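Local coordinates for protein terminal oxygenase component of carbazole (Janthinobacterium sp., PDB 7BUG) that catalyses dioxygenation of carbazole at its angular C-9a and adjacent C-1 positions, as the terminal oxygenase of carbazole 1,9a-dioxygenase, at residues Gly226-Ile231 and Ser263-Gly268; Lys13-Tyr18 and Ala361-Arg366; Lys194-Ala199 and Phe275-Met280; Glu159-Asn164 and Lys312-Phe317. All coordinates share one frame; numbering follows the deposited sequence.

Contact 1 of 4, residues Gly226-Ile231 and Ser263-Gly268; sequences GVYDLI and SIWLPG
In both Tyr-228 and Trp-265 CG stands anti to the carbonyl carbon (chi1 -74° and -57°), and the two rings come together on one face of the sheet. Their planes are nearly perpendicular, at 89°, yet the approach is oblique: Tyr-228 OH meets the rim of the indole in its plane, 3.5 Å from Trp-265 CZ2, while Tyr-228 CE1 lies 3.8 Å from the same carbon. Ser-263 CB stands over one face of the Tyr-228 ring, offset toward its rim and 3.7 Å from the centroid in a CH-pi contact. Ser-263 OG accepts a hydrogen bond from Trp-265 NE1 (2.8 Å), which helps fix the rotation of the indole. Beneath these side chains run antiparallel neighbours of the catalytic domain's central sheet, a Bet v 1-like fold. Val-227 and Ile-264 form a hydrogen-bonded pair, with Val-227 N to Ile-264 O at 2.8 Å and Ile-264 N to Val-227 O at 2.9 Å. Gly-226 CA lies 3.5 Å from Trp-265 CE3, where a side chain would collide with the indole. An alanine in place of Tyr-228 would probably leave Ser-263 CB and the Trp-265 rim without their aromatic partner and open a gap between the strands' side chains. On the other face, Val-227 and Ile-264 pack against Phe-179, and Ile-264 also touches Trp-365; the Ile-264 side chain lies about 12 Å from the bound iron(II).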
loop_
_atom_site.group_PDB
_atom_site.type_symbol
_atom_site.label_atom_id
_atom_site.label_comp_id
_atom_site.label_asym_id
_atom_site.label_seq_id
_atom_site.Cartn_x
_atom_site.Cartn_y
_atom_site.Cartn_z
ATOM N N GLY A 226 -24.381 -8.327 28.174
ATOM C CA GLY A 226 -24.995 -7.795 26.950
ATOM C C GLY A 226 -25.932 -6.639 27.197
ATOM O O GLY A 226 -26.069 -6.140 28.330
ATOM N N VAL A 227 -26.536 -6.180 26.120
ATOM C CA VAL A 227 -27.475 -5.021 26.117
ATOM C C VAL A 227 -28.664 -5.401 25.253
ATOM O O VAL A 227 -28.466 -5.833 24.121
ATOM C CB VAL A 227 -26.824 -3.710 25.618
ATOM C CG1 VAL A 227 -27.778 -2.535 25.797
ATOM C CG2 VAL A 227 -25.526 -3.431 26.326
ATOM N N TYR A 228 -29.875 -5.203 25.761
ATOM C CA TYR A 228 -31.109 -5.282 24.952
ATOM C C TYR A 228 -31.459 -3.871 24.492
ATOM O O TYR A 228 -31.338 -2.925 25.282
ATOM C CB TYR A 228 -32.285 -5.870 25.743
ATOM C CG TYR A 228 -32.198 -7.354 25.977
ATOM C CD1 TYR A 228 -31.415 -7.880 26.991
ATOM C CD2 TYR A 228 -32.825 -8.237 25.124
ATOM C CE1 TYR A 228 -31.322 -9.254 27.190
ATOM C CE2 TYR A 228 -32.736 -9.608 25.296
ATOM C CZ TYR A 228 -31.957 -10.122 26.318
ATOM O OH TYR A 228 -31.860 -11.483 26.444
ATOM N N ASP A 229 -31.880 -3.795 23.227
ATOM C CA ASP A 229 -32.426 -2.590 22.545
ATOM C C ASP A 229 -33.926 -2.561 22.853
ATOM O O ASP A 229 -34.656 -3.388 22.321
ATOM C CB ASP A 229 -32.137 -2.649 21.036
ATOM C CG ASP A 229 -32.858 -1.568 20.224
ATOM O OD1 ASP A 229 -33.413 -0.644 20.851
ATOM O OD2 ASP A 229 -32.920 -1.711 18.970
ATOM N N LEU A 230 -34.346 -1.626 23.687
ATOM C CA LEU A 230 -35.758 -1.479 24.100
ATOM C C LEU A 230 -36.378 -0.260 23.418
ATOM O O LEU A 230 -37.411 0.196 23.937
ATOM C CB LEU A 230 -35.827 -1.312 25.618
ATOM C CG LEU A 230 -35.190 -2.435 26.427
ATOM C CD1 LEU A 230 -35.478 -2.206 27.900
ATOM C CD2 LEU A 230 -35.673 -3.791 25.974
ATOM N N ILE A 231 -35.830 0.218 22.291
ATOM C CA ILE A 231 -36.409 1.402 21.592
ATOM C C ILE A 231 -37.858 1.084 21.189
ATOM O O ILE A 231 -38.669 1.986 21.380
ATOM C CB ILE A 231 -35.541 1.849 20.401
ATOM C CG1 ILE A 231 -35.847 3.291 20.024
ATOM C CG2 ILE A 231 -35.704 0.909 19.216
ATOM C CD1 ILE A 231 -34.957 3.815 18.939
ATOM N N SER A 263 -30.574 -8.056 21.012
ATOM C CA SER A 263 -29.546 -7.891 22.057
ATOM C C SER A 263 -28.166 -8.120 21.447
ATOM O O SER A 263 -28.048 -8.881 20.463
ATOM C CB SER A 263 -29.803 -8.828 23.231
ATOM O OG SER A 263 -29.969 -10.158 22.783
ATOM N N ILE A 264 -27.199 -7.410 22.006
ATOM C CA ILE A 264 -25.787 -7.583 21.629
ATOM C C ILE A 264 -25.039 -8.083 22.866
ATOM O O ILE A 264 -25.298 -7.611 23.990
ATOM C CB ILE A 264 -25.204 -6.280 21.060
ATOM C CG1 ILE A 264 -23.820 -6.527 20.459
ATOM C CG2 ILE A 264 -25.180 -5.181 22.137
ATOM C CD1 ILE A 264 -23.814 -7.307 19.142
ATOM N N TRP A 265 -24.116 -9.001 22.656
ATOM C CA TRP A 265 -23.379 -9.679 23.763
ATOM C C TRP A 265 -21.888 -9.594 23.489
ATOM O O TRP A 265 -21.490 -9.807 22.327
ATOM C CB TRP A 265 -23.841 -11.138 23.831
ATOM C CG TRP A 265 -25.320 -11.240 24.028
ATOM C CD1 TRP A 265 -26.281 -11.212 23.065
ATOM C CD2 TRP A 265 -26.019 -11.245 25.291
ATOM N NE1 TRP A 265 -27.537 -11.250 23.622
ATOM C CE2 TRP A 265 -27.401 -11.263 24.992
ATOM C CE3 TRP A 265 -25.602 -11.238 26.634
ATOM C CZ2 TRP A 265 -28.377 -11.281 25.990
ATOM C CZ3 TRP A 265 -26.571 -11.223 27.610
ATOM C CH2 TRP A 265 -27.930 -11.253 27.291
ATOM N N LEU A 266 -21.088 -9.412 24.539
ATOM C CA LEU A 266 -19.644 -9.716 24.429
ATOM C C LEU A 266 -19.477 -11.176 24.033
ATOM O O LEU A 266 -20.162 -12.053 24.553
ATOM C CB LEU A 266 -18.900 -9.375 25.719
ATOM C CG LEU A 266 -18.591 -7.895 25.925
ATOM C CD1 LEU A 266 -18.217 -7.669 27.387
ATOM C CD2 LEU A 266 -17.452 -7.424 25.026
ATOM N N PRO A 267 -18.471 -11.499 23.189
ATOM C CA PRO A 267 -17.504 -10.514 22.673
ATOM C C PRO A 267 -17.900 -9.697 21.422
ATOM O O PRO A 267 -17.122 -8.851 20.972
ATOM C CB PRO A 267 -16.307 -11.401 22.276
ATOM C CG PRO A 267 -16.992 -12.695 21.815
ATOM C CD PRO A 267 -18.132 -12.871 22.784
ATOM N N GLY A 268 -19.071 -9.951 20.882
ATOM C CA GLY A 268 -19.562 -9.227 19.697
ATOM C C GLY A 268 -20.484 -10.118 18.893
ATOM O O GLY A 268 -20.154 -10.543 17.748
#

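Contact 2 of 4, residues Lys13-Tyr18 and Ala361-Arg366; sequences KGWAPY and AIVAWR
Trp-15, at the N-cap position of helix 16-20, brings its CA to 5.8 Å from that of Arg-366, on helix 360-372. CG of Trp-15 lies between its backbone N and carbonyl carbon (chi1 49°), and the indole leans over the Arg-366 side chain: Arg-366 CD stands over one face, 3.8 Å from the centroid of the five-membered ring. Farther along the indole, Trp-15 CZ3 packs against Val-363 CG1 at 3.4 Å. Thus the N-terminal part of the chain is laid on helix 360-372, which belongs to the catalytic domain. Tyr-18 comes to Arg-366 as well, with its CE2 3.5 Å from Arg-366 CG and its ring plane 26° from that of the guanidinium. The extended arginine chain brings the guanidinium alongside the indole, Trp-15 CZ2 at its edge, and into salt bridges with Glu-176 and Glu-353. At the tip of Tyr-18, OH accepts a hydrogen bond from Trp-365 NE1 (3.0 Å, 158° at the hydrogen), lying near the indole plane, and a further hydrogen bond joins OH to Glu-176. Glu-176 therefore holds Tyr-18 and Arg-366 together, while Arg-72 of a neighbouring subunit, from the [2Fe-2S] site, packs on Arg-366.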
loop_
_atom_site.group_PDB
_atom_site.type_symbol
_atom_site.label_atom_id
_atom_site.label_comp_id
_atom_site.label_asym_id
_atom_site.label_seq_id
_atom_site.Cartn_x
_atom_site.Cartn_y
_atom_site.Cartn_z
ATOM N N LYS A 13 -13.842 9.482 26.613
ATOM C CA LYS A 13 -13.776 8.969 27.989
ATOM C C LYS A 13 -15.018 8.187 28.393
ATOM O O LYS A 13 -14.932 7.535 29.395
ATOM C CB LYS A 13 -13.404 10.150 28.895
ATOM C CG LYS A 13 -11.956 10.569 28.693
ATOM C CD LYS A 13 -11.363 11.417 29.809
ATOM C CE LYS A 13 -12.105 12.723 29.927
ATOM N NZ LYS A 13 -12.192 13.405 28.616
ATOM N N GLY A 14 -16.117 8.263 27.651
ATOM C CA GLY A 14 -17.293 7.402 27.876
ATOM C C GLY A 14 -17.009 5.913 27.631
ATOM O O GLY A 14 -17.788 5.067 28.170
ATOM N N TRP A 15 -15.983 5.582 26.826
ATOM C CA TRP A 15 -15.816 4.222 26.251
ATOM C C TRP A 15 -14.430 4.071 25.610
ATOM O O TRP A 15 -14.288 3.477 24.497
ATOM C CB TRP A 15 -16.980 3.919 25.300
ATOM C CG TRP A 15 -17.250 5.002 24.307
ATOM C CD1 TRP A 15 -16.591 5.236 23.139
ATOM C CD2 TRP A 15 -18.358 5.915 24.316
ATOM N NE1 TRP A 15 -17.158 6.273 22.452
ATOM C CE2 TRP A 15 -18.244 6.717 23.153
ATOM C CE3 TRP A 15 -19.427 6.137 25.179
ATOM C CZ2 TRP A 15 -19.146 7.725 22.835
ATOM C CZ3 TRP A 15 -20.290 7.164 24.882
ATOM C CH2 TRP A 15 -20.176 7.919 23.718
ATOM N N ALA A 16 -13.384 4.531 26.279
ATOM C CA ALA A 16 -12.022 4.571 25.727
ATOM C C ALA A 16 -11.486 3.154 25.499
ATOM O O ALA A 16 -10.838 2.934 24.476
ATOM C CB ALA A 16 -11.084 5.347 26.615
ATOM N N PRO A 17 -11.731 2.152 26.372
ATOM C CA PRO A 17 -11.190 0.805 26.125
ATOM C C PRO A 17 -11.762 0.208 24.828
ATOM O O PRO A 17 -11.035 -0.420 24.091
ATOM C CB PRO A 17 -11.611 -0.003 27.351
ATOM C CG PRO A 17 -11.721 1.080 28.452
ATOM C CD PRO A 17 -12.350 2.250 27.714
ATOM N N TYR A 18 -13.022 0.471 24.579
ATOM C CA TYR A 18 -13.691 0.002 23.317
ATOM C C TYR A 18 -13.011 0.624 22.109
ATOM O O TYR A 18 -12.783 -0.083 21.114
ATOM C CB TYR A 18 -15.156 0.369 23.359
ATOM C CG TYR A 18 -15.914 0.007 22.110
ATOM C CD1 TYR A 18 -16.262 -1.289 21.834
ATOM C CD2 TYR A 18 -16.241 0.980 21.202
ATOM C CE1 TYR A 18 -17.002 -1.590 20.690
ATOM C CE2 TYR A 18 -16.979 0.708 20.073
ATOM C CZ TYR A 18 -17.386 -0.575 19.823
ATOM O OH TYR A 18 -18.215 -0.889 18.777
ATOM N N ALA A 361 -28.552 2.929 22.119
ATOM C CA ALA A 361 -28.283 1.468 22.093
ATOM C C ALA A 361 -26.787 1.228 21.815
ATOM O O ALA A 361 -26.110 0.464 22.551
ATOM C CB ALA A 361 -29.091 0.784 21.047
ATOM N N ILE A 362 -26.232 1.938 20.833
ATOM C CA ILE A 362 -24.802 1.805 20.471
ATOM C C ILE A 362 -23.905 2.241 21.632
ATOM O O ILE A 362 -22.915 1.521 21.926
ATOM C CB ILE A 362 -24.482 2.550 19.173
ATOM C CG1 ILE A 362 -25.189 1.808 18.023
ATOM C CG2 ILE A 362 -22.950 2.642 18.989
ATOM C CD1 ILE A 362 -25.281 2.584 16.735
ATOM N N VAL A 363 -24.201 3.379 22.267
ATOM C CA VAL A 363 -23.388 3.913 23.381
ATOM C C VAL A 363 -23.483 2.944 24.568
ATOM O O VAL A 363 -22.468 2.706 25.191
ATOM C CB VAL A 363 -23.828 5.342 23.721
ATOM C CG1 VAL A 363 -23.393 5.778 25.098
ATOM C CG2 VAL A 363 -23.298 6.291 22.645
ATOM N N ALA A 364 -24.620 2.342 24.817
ATOM C CA ALA A 364 -24.736 1.359 25.927
ATOM C C ALA A 364 -23.821 0.171 25.634
ATOM O O ALA A 364 -23.146 -0.280 26.550
ATOM C CB ALA A 364 -26.161 0.931 26.085
ATOM N N TRP A 365 -23.808 -0.321 24.388
ATOM C CA TRP A 365 -22.890 -1.413 23.994
ATOM C C TRP A 365 -21.436 -0.983 24.205
ATOM O O TRP A 365 -20.630 -1.782 24.718
ATOM C CB TRP A 365 -23.155 -1.859 22.539
ATOM C CG TRP A 365 -21.928 -2.370 21.850
ATOM C CD1 TRP A 365 -21.248 -1.734 20.865
ATOM C CD2 TRP A 365 -21.229 -3.611 22.067
ATOM N NE1 TRP A 365 -20.158 -2.435 20.493
ATOM C CE2 TRP A 365 -20.123 -3.595 21.200
ATOM C CE3 TRP A 365 -21.424 -4.716 22.908
ATOM C CZ2 TRP A 365 -19.233 -4.646 21.088
ATOM C CZ3 TRP A 365 -20.542 -5.765 22.790
ATOM C CH2 TRP A 365 -19.472 -5.715 21.916
ATOM N N ARG A 366 -21.069 0.227 23.788
ATOM C CA ARG A 366 -19.668 0.691 23.840
ATOM C C ARG A 366 -19.214 0.710 25.305
ATOM O O ARG A 366 -18.064 0.330 25.618
ATOM C CB ARG A 366 -19.469 2.041 23.179
ATOM C CG ARG A 366 -19.783 2.062 21.687
ATOM C CD ARG A 366 -19.477 3.487 21.213
ATOM N NE ARG A 366 -19.639 3.599 19.767
ATOM C CZ ARG A 366 -19.688 4.774 19.141
ATOM N NH1 ARG A 366 -19.525 5.898 19.835
ATOM N NH2 ARG A 366 -19.788 4.777 17.823
#

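Contact 3 of 4, residues Lys194-Ala199 and Phe275-Met280; sequences KDNDLA and FPNPDM
Asn-277 OD1 is gripped by two donors, Asn-196 ND2 at 2.9 Å and the ammonium of Lys-256. The bond from Asn-196 is nearly straight at its hydrogen (164°) and leaves in the plane of the Asn-196 amide, but reaches the acceptor 24° out of the carbonyl plane of Asn-277; the two side chains cross at about a right angle. ND2 of Asn-196 also makes a weak, bent bond to Pro-276 O, likewise 2.9 Å. Lys-256 closes the group by donating to Asn-196 OD1 too, so both ends of this buried amide have partners, which supports its orientation as modelled. On the other side of Asn-277, ND2 donates to Asp-279 OD1 (2.8 Å), coming from above the carboxylate plane. An alanine in place of Asn-277 would probably leave Asn-196 ND2 with only the weak bond to Pro-276 O across this contact, take one acceptor from Lys-256 and leave Asp-279 freer to turn. Next to these bonds, Leu-198 CD2 lies 3.7 Å from Pro-276 O. The arrangement joins the Schellman motif that ends helix 191-195, with Asp-197 as its C-prime residue, to the type I turn from Asn-277 to Met-280. Phe-275, just before the turn, has its side chain about 7 Å from that of His-187, a ligand in the two-histidine, one-carboxylate triad of the mononuclear iron site.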
loop_
_atom_site.group_PDB
_atom_site.type_symbol
_atom_site.label_atom_id
_atom_site.label_comp_id
_atom_site.label_asym_id
_atom_site.label_seq_id
_atom_site.Cartn_x
_atom_site.Cartn_y
_atom_site.Cartn_z
ATOM N N LYS A 194 -40.463 -7.914 1.428
ATOM C CA LYS A 194 -41.604 -8.054 0.472
ATOM C C LYS A 194 -42.122 -9.498 0.486
ATOM O O LYS A 194 -43.292 -9.693 0.771
ATOM C CB LYS A 194 -41.207 -7.658 -0.957
ATOM C CG LYS A 194 -40.295 -6.444 -1.088
ATOM C CD LYS A 194 -40.047 -6.020 -2.533
ATOM C CE LYS A 194 -39.082 -4.855 -2.655
ATOM N NZ LYS A 194 -39.678 -3.595 -2.149
ATOM N N ASP A 195 -41.276 -10.469 0.156
ATOM C CA ASP A 195 -41.679 -11.879 -0.052
ATOM C C ASP A 195 -42.002 -12.588 1.263
ATOM O O ASP A 195 -42.651 -13.655 1.162
ATOM C CB ASP A 195 -40.622 -12.679 -0.789
ATOM C CG ASP A 195 -40.457 -12.285 -2.242
ATOM O OD1 ASP A 195 -41.137 -11.336 -2.660
ATOM O OD2 ASP A 195 -39.609 -12.914 -2.915
ATOM N N ASN A 196 -41.518 -12.110 2.423
ATOM C CA ASN A 196 -41.892 -12.730 3.730
ATOM C C ASN A 196 -42.818 -11.799 4.502
ATOM O O ASN A 196 -43.132 -12.113 5.643
ATOM C CB ASN A 196 -40.699 -13.149 4.609
ATOM C CG ASN A 196 -41.101 -14.217 5.605
ATOM O OD1 ASN A 196 -41.864 -15.128 5.239
ATOM N ND2 ASN A 196 -40.586 -14.130 6.836
ATOM N N ASP A 197 -43.268 -10.696 3.904
ATOM C CA ASP A 197 -44.438 -9.963 4.431
ATOM C C ASP A 197 -44.132 -9.327 5.789
ATOM O O ASP A 197 -45.060 -9.236 6.616
ATOM C CB ASP A 197 -45.615 -10.933 4.573
ATOM C CG ASP A 197 -46.917 -10.305 4.150
ATOM O OD1 ASP A 197 -46.940 -9.799 3.022
ATOM O OD2 ASP A 197 -47.865 -10.293 4.969
ATOM N N LEU A 198 -42.903 -8.847 6.018
ATOM C CA LEU A 198 -42.518 -8.334 7.359
ATOM C C LEU A 198 -43.095 -6.941 7.599
ATOM O O LEU A 198 -43.039 -6.098 6.700
ATOM C CB LEU A 198 -40.989 -8.279 7.465
ATOM C CG LEU A 198 -40.250 -9.584 7.197
ATOM C CD1 LEU A 198 -38.743 -9.408 7.388
ATOM C CD2 LEU A 198 -40.758 -10.684 8.120
ATOM N N ALA A 199 -43.567 -6.682 8.804
ATOM C CA ALA A 199 -43.678 -5.313 9.340
ATOM C C ALA A 199 -42.246 -4.803 9.504
ATOM O O ALA A 199 -41.476 -5.379 10.295
ATOM C CB ALA A 199 -44.405 -5.294 10.652
ATOM N N PHE A 275 -36.485 -13.849 14.008
ATOM C CA PHE A 275 -35.982 -13.366 12.699
ATOM C C PHE A 275 -35.349 -14.517 11.962
ATOM O O PHE A 275 -34.735 -15.343 12.628
ATOM C CB PHE A 275 -34.921 -12.285 12.880
ATOM C CG PHE A 275 -34.813 -11.401 11.666
ATOM C CD1 PHE A 275 -35.714 -10.367 11.484
ATOM C CD2 PHE A 275 -33.841 -11.643 10.709
ATOM C CE1 PHE A 275 -35.643 -9.593 10.337
ATOM C CE2 PHE A 275 -33.779 -10.859 9.560
ATOM C CZ PHE A 275 -34.700 -9.855 9.385
ATOM N N PRO A 276 -35.462 -14.666 10.619
ATOM C CA PRO A 276 -36.231 -13.764 9.724
ATOM C C PRO A 276 -37.716 -14.150 9.561
ATOM O O PRO A 276 -38.440 -13.555 8.742
ATOM C CB PRO A 276 -35.474 -13.999 8.413
ATOM C CG PRO A 276 -35.176 -15.479 8.472
ATOM C CD PRO A 276 -34.669 -15.644 9.878
ATOM N N ASN A 277 -38.157 -15.084 10.399
ATOM C CA ASN A 277 -39.552 -15.618 10.458
ATOM C C ASN A 277 -39.937 -15.774 11.925
ATOM O O ASN A 277 -39.068 -15.887 12.796
ATOM C CB ASN A 277 -39.653 -16.883 9.624
ATOM C CG ASN A 277 -41.051 -17.150 9.103
ATOM O OD1 ASN A 277 -41.652 -16.265 8.508
ATOM N ND2 ASN A 277 -41.562 -18.347 9.352
ATOM N N PRO A 278 -41.244 -15.720 12.295
ATOM C CA PRO A 278 -41.624 -15.746 13.708
ATOM C C PRO A 278 -41.222 -17.002 14.493
ATOM O O PRO A 278 -41.302 -16.927 15.695
ATOM C CB PRO A 278 -43.150 -15.521 13.673
ATOM C CG PRO A 278 -43.325 -14.710 12.399
ATOM C CD PRO A 278 -42.401 -15.398 11.427
ATOM N N ASP A 279 -40.809 -18.082 13.816
ATOM C CA ASP A 279 -40.512 -19.414 14.384
ATOM C C ASP A 279 -38.997 -19.605 14.545
ATOM O O ASP A 279 -38.538 -20.704 14.992
ATOM C CB ASP A 279 -41.147 -20.493 13.499
ATOM C CG ASP A 279 -40.543 -20.557 12.098
ATOM O OD1 ASP A 279 -40.200 -19.495 11.565
ATOM O OD2 ASP A 279 -40.377 -21.688 11.559
ATOM N N MET A 280 -38.204 -18.590 14.213
ATOM C CA MET A 280 -36.734 -18.788 14.259
ATOM C C MET A 280 -36.045 -17.547 14.827
ATOM O O MET A 280 -36.692 -16.526 15.043
ATOM C CB MET A 280 -36.211 -19.211 12.886
ATOM C CG MET A 280 -36.294 -18.212 11.811
ATOM S SD MET A 280 -36.250 -19.050 10.142
ATOM C CE MET A 280 -34.967 -20.257 10.272
#

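Contact 4 of 4, residues Glu159-Asn164 and Lys312-Phe317; sequences EILGKN and KYEQEF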
loop_
_atom_site.group_PDB
_atom_site.type_symbol
_atom_site.label_atom_id
_atom_site.label_comp_id
_atom_site.label_asym_id
_atom_site.label_seq_id
_atom_site.Cartn_x
_atom_site.Cartn_y
_atom_site.Cartn_z
ATOM N N GLU A 159 -31.571 -25.939 16.689
ATOM C CA GLU A 159 -30.811 -26.339 15.486
ATOM C C GLU A 159 -30.250 -25.063 14.857
ATOM O O GLU A 159 -31.025 -24.076 14.654
ATOM C CB GLU A 159 -31.658 -27.157 14.512
ATOM C CG GLU A 159 -31.972 -28.540 15.056
ATOM C CD GLU A 159 -30.754 -29.371 15.445
ATOM O OE1 GLU A 159 -29.775 -29.424 14.658
ATOM O OE2 GLU A 159 -30.810 -30.015 16.532
ATOM N N ILE A 160 -28.953 -25.094 14.652
ATOM C CA ILE A 160 -28.205 -23.938 14.111
ATOM C C ILE A 160 -27.739 -24.265 12.703
ATOM O O ILE A 160 -27.127 -25.310 12.470
ATOM C CB ILE A 160 -27.044 -23.604 15.045
ATOM C CG1 ILE A 160 -27.511 -23.084 16.413
ATOM C CG2 ILE A 160 -26.097 -22.649 14.347
ATOM C CD1 ILE A 160 -28.367 -21.837 16.406
ATOM N N LEU A 161 -27.978 -23.328 11.796
ATOM C CA LEU A 161 -27.495 -23.424 10.416
ATOM C C LEU A 161 -26.924 -22.047 10.070
ATOM O O LEU A 161 -27.462 -21.057 10.556
ATOM C CB LEU A 161 -28.655 -23.823 9.511
ATOM C CG LEU A 161 -29.167 -25.252 9.711
ATOM C CD1 LEU A 161 -30.506 -25.426 8.985
ATOM C CD2 LEU A 161 -28.139 -26.222 9.212
ATOM N N GLY A 162 -25.933 -21.987 9.200
ATOM C CA GLY A 162 -25.357 -20.655 8.981
ATOM C C GLY A 162 -24.569 -20.480 7.720
ATOM O O GLY A 162 -24.494 -21.368 6.830
ATOM N N LYS A 163 -23.905 -19.340 7.691
ATOM C CA LYS A 163 -23.015 -18.920 6.609
ATOM C C LYS A 163 -21.903 -18.049 7.212
ATOM O O LYS A 163 -22.193 -17.320 8.166
ATOM C CB LYS A 163 -23.847 -18.090 5.630
ATOM C CG LYS A 163 -23.087 -17.689 4.409
ATOM C CD LYS A 163 -23.875 -16.786 3.530
ATOM C CE LYS A 163 -22.949 -16.244 2.476
ATOM N NZ LYS A 163 -23.635 -15.156 1.769
ATOM N N ASN A 164 -20.717 -18.116 6.655
ATOM C CA ASN A 164 -19.540 -17.351 7.144
ATOM C C ASN A 164 -18.905 -16.698 5.921
ATOM O O ASN A 164 -18.894 -17.333 4.805
ATOM C CB ASN A 164 -18.551 -18.248 7.894
ATOM C CG ASN A 164 -17.474 -17.467 8.636
ATOM O OD1 ASN A 164 -17.698 -16.274 8.936
ATOM N ND2 ASN A 164 -16.357 -18.137 8.914
ATOM N N LYS A 312 -36.621 -30.785 7.762
ATOM C CA LYS A 312 -37.589 -29.778 7.254
ATOM C C LYS A 312 -36.972 -28.374 7.410
ATOM O O LYS A 312 -37.049 -27.553 6.479
ATOM C CB LYS A 312 -38.900 -29.909 8.027
ATOM C CG LYS A 312 -39.944 -28.845 7.728
ATOM C CD LYS A 312 -41.369 -29.369 7.731
ATOM C CE LYS A 312 -42.346 -28.357 7.175
ATOM N NZ LYS A 312 -42.391 -27.149 8.028
ATOM N N TYR A 313 -36.321 -28.121 8.542
ATOM C CA TYR A 313 -35.621 -26.828 8.764
ATOM C C TYR A 313 -34.449 -26.713 7.771
ATOM O O TYR A 313 -34.314 -25.645 7.120
ATOM C CB TYR A 313 -35.219 -26.729 10.235
ATOM C CG TYR A 313 -34.396 -25.508 10.532
ATOM C CD1 TYR A 313 -34.851 -24.268 10.132
ATOM C CD2 TYR A 313 -33.226 -25.592 11.279
ATOM C CE1 TYR A 313 -34.116 -23.128 10.389
ATOM C CE2 TYR A 313 -32.482 -24.456 11.545
ATOM C CZ TYR A 313 -32.959 -23.226 11.133
ATOM O OH TYR A 313 -32.275 -22.074 11.402
ATOM N N GLU A 314 -33.606 -27.728 7.622
ATOM C CA GLU A 314 -32.452 -27.701 6.684
ATOM C C GLU A 314 -32.929 -27.379 5.265
ATOM O O GLU A 314 -32.240 -26.643 4.548
ATOM C CB GLU A 314 -31.680 -29.016 6.675
ATOM C CG GLU A 314 -31.005 -29.328 8.005
ATOM C CD GLU A 314 -30.213 -30.633 8.071
ATOM O OE1 GLU A 314 -30.412 -31.531 7.213
ATOM O OE2 GLU A 314 -29.404 -30.752 8.995
ATOM N N GLN A 315 -34.066 -27.942 4.862
ATOM C CA GLN A 315 -34.587 -27.764 3.491
ATOM C C GLN A 315 -35.079 -26.321 3.334
ATOM O O GLN A 315 -34.730 -25.727 2.310
ATOM C CB GLN A 315 -35.629 -28.849 3.201
ATOM C CG GLN A 315 -34.934 -30.166 2.873
ATOM C CD GLN A 315 -35.808 -31.375 3.106
ATOM O OE1 GLN A 315 -37.037 -31.280 3.148
ATOM N NE2 GLN A 315 -35.170 -32.528 3.271
ATOM N N GLU A 316 -35.788 -25.776 4.323
ATOM C CA GLU A 316 -36.268 -24.369 4.264
ATOM C C GLU A 316 -35.049 -23.433 4.323
ATOM O O GLU A 316 -35.084 -22.354 3.690
ATOM C CB GLU A 316 -37.213 -23.990 5.406
ATOM C CG GLU A 316 -38.577 -24.653 5.415
ATOM C CD GLU A 316 -39.490 -24.152 6.526
ATOM O OE1 GLU A 316 -39.353 -22.968 6.945
ATOM O OE2 GLU A 316 -40.328 -24.944 6.990
ATOM N N PHE A 317 -34.046 -23.742 5.160
ATOM C CA PHE A 317 -32.823 -22.886 5.223
ATOM C C PHE A 317 -32.208 -22.759 3.821
ATOM O O PHE A 317 -31.929 -21.598 3.359
ATOM C CB PHE A 317 -31.829 -23.400 6.264
ATOM C CG PHE A 317 -30.545 -22.600 6.347
ATOM C CD1 PHE A 317 -30.460 -21.470 7.135
ATOM C CD2 PHE A 317 -29.427 -23.009 5.671
ATOM C CE1 PHE A 317 -29.261 -20.780 7.233
ATOM C CE2 PHE A 317 -28.229 -22.321 5.749
ATOM C CZ PHE A 317 -28.148 -21.219 6.568
#
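Leu-161 reaches from edge strand 158-167 between two aromatic rings of helix 307-327, Tyr-313 and Phe-317, one helical turn apart. The strand and helix segments run almost parallel, their axes 9.9 Å apart and 20° from each other, so that this long helix lies against the margin of the Bet v 1-like sheet of the catalytic domain. CG of Leu-161 stands anti to the carbonyl carbon (chi1 -69°), and Leu-161 and Tyr-313 reach toward each other tip to tip. Leu-161 CD1 sits over a face of the phenol in a CH-pi contact, 3.8 Å from the ring centroid and displaced toward CE2, which it approaches to 3.4 Å. Phe-317 is met over its centre instead: Leu-161 CB stands 3.7 Å from the centroid and 6° off the normal, while CD1 touches Phe-317 CB at 3.6 Å. No hydrogen bond crosses between the two segments; the hydroxyl of Tyr-313 is instead bound to the backbone O of Leu-300 on neighbouring strand 293-303, tying the ring's position to the sheet. Glu-314, whose CG borders Leu-161 CD1, turns its carboxylate to a salt bridge with Arg-310. Farther along the strand, Phe-317 CZ comes within 3.5 Å of Gly-162 N.

From the N terminus, contact 2 opens first, at 13-18, and closes last, at 361-366, so its loop encloses the other three. Inside it, contact 4 spans 159-164 to 312-317; contact 3 (194-199 to 275-280) lies within that loop, and contact 1 is innermost. None cross. Contact 2 joins the N-terminal part of the chain to helix 360-372, which meets contact 1 through Ala-364 and Trp-365. Contacts 1 and 4 both reach the same seven-stranded sheet, contact 4 by packing helix 307-327 on its edge strand. Contact 3 ties the end of helix 191-195 to the loop between strands 269-273 and 281-288, and touches contact 4 through Met-280 and Tyr-313.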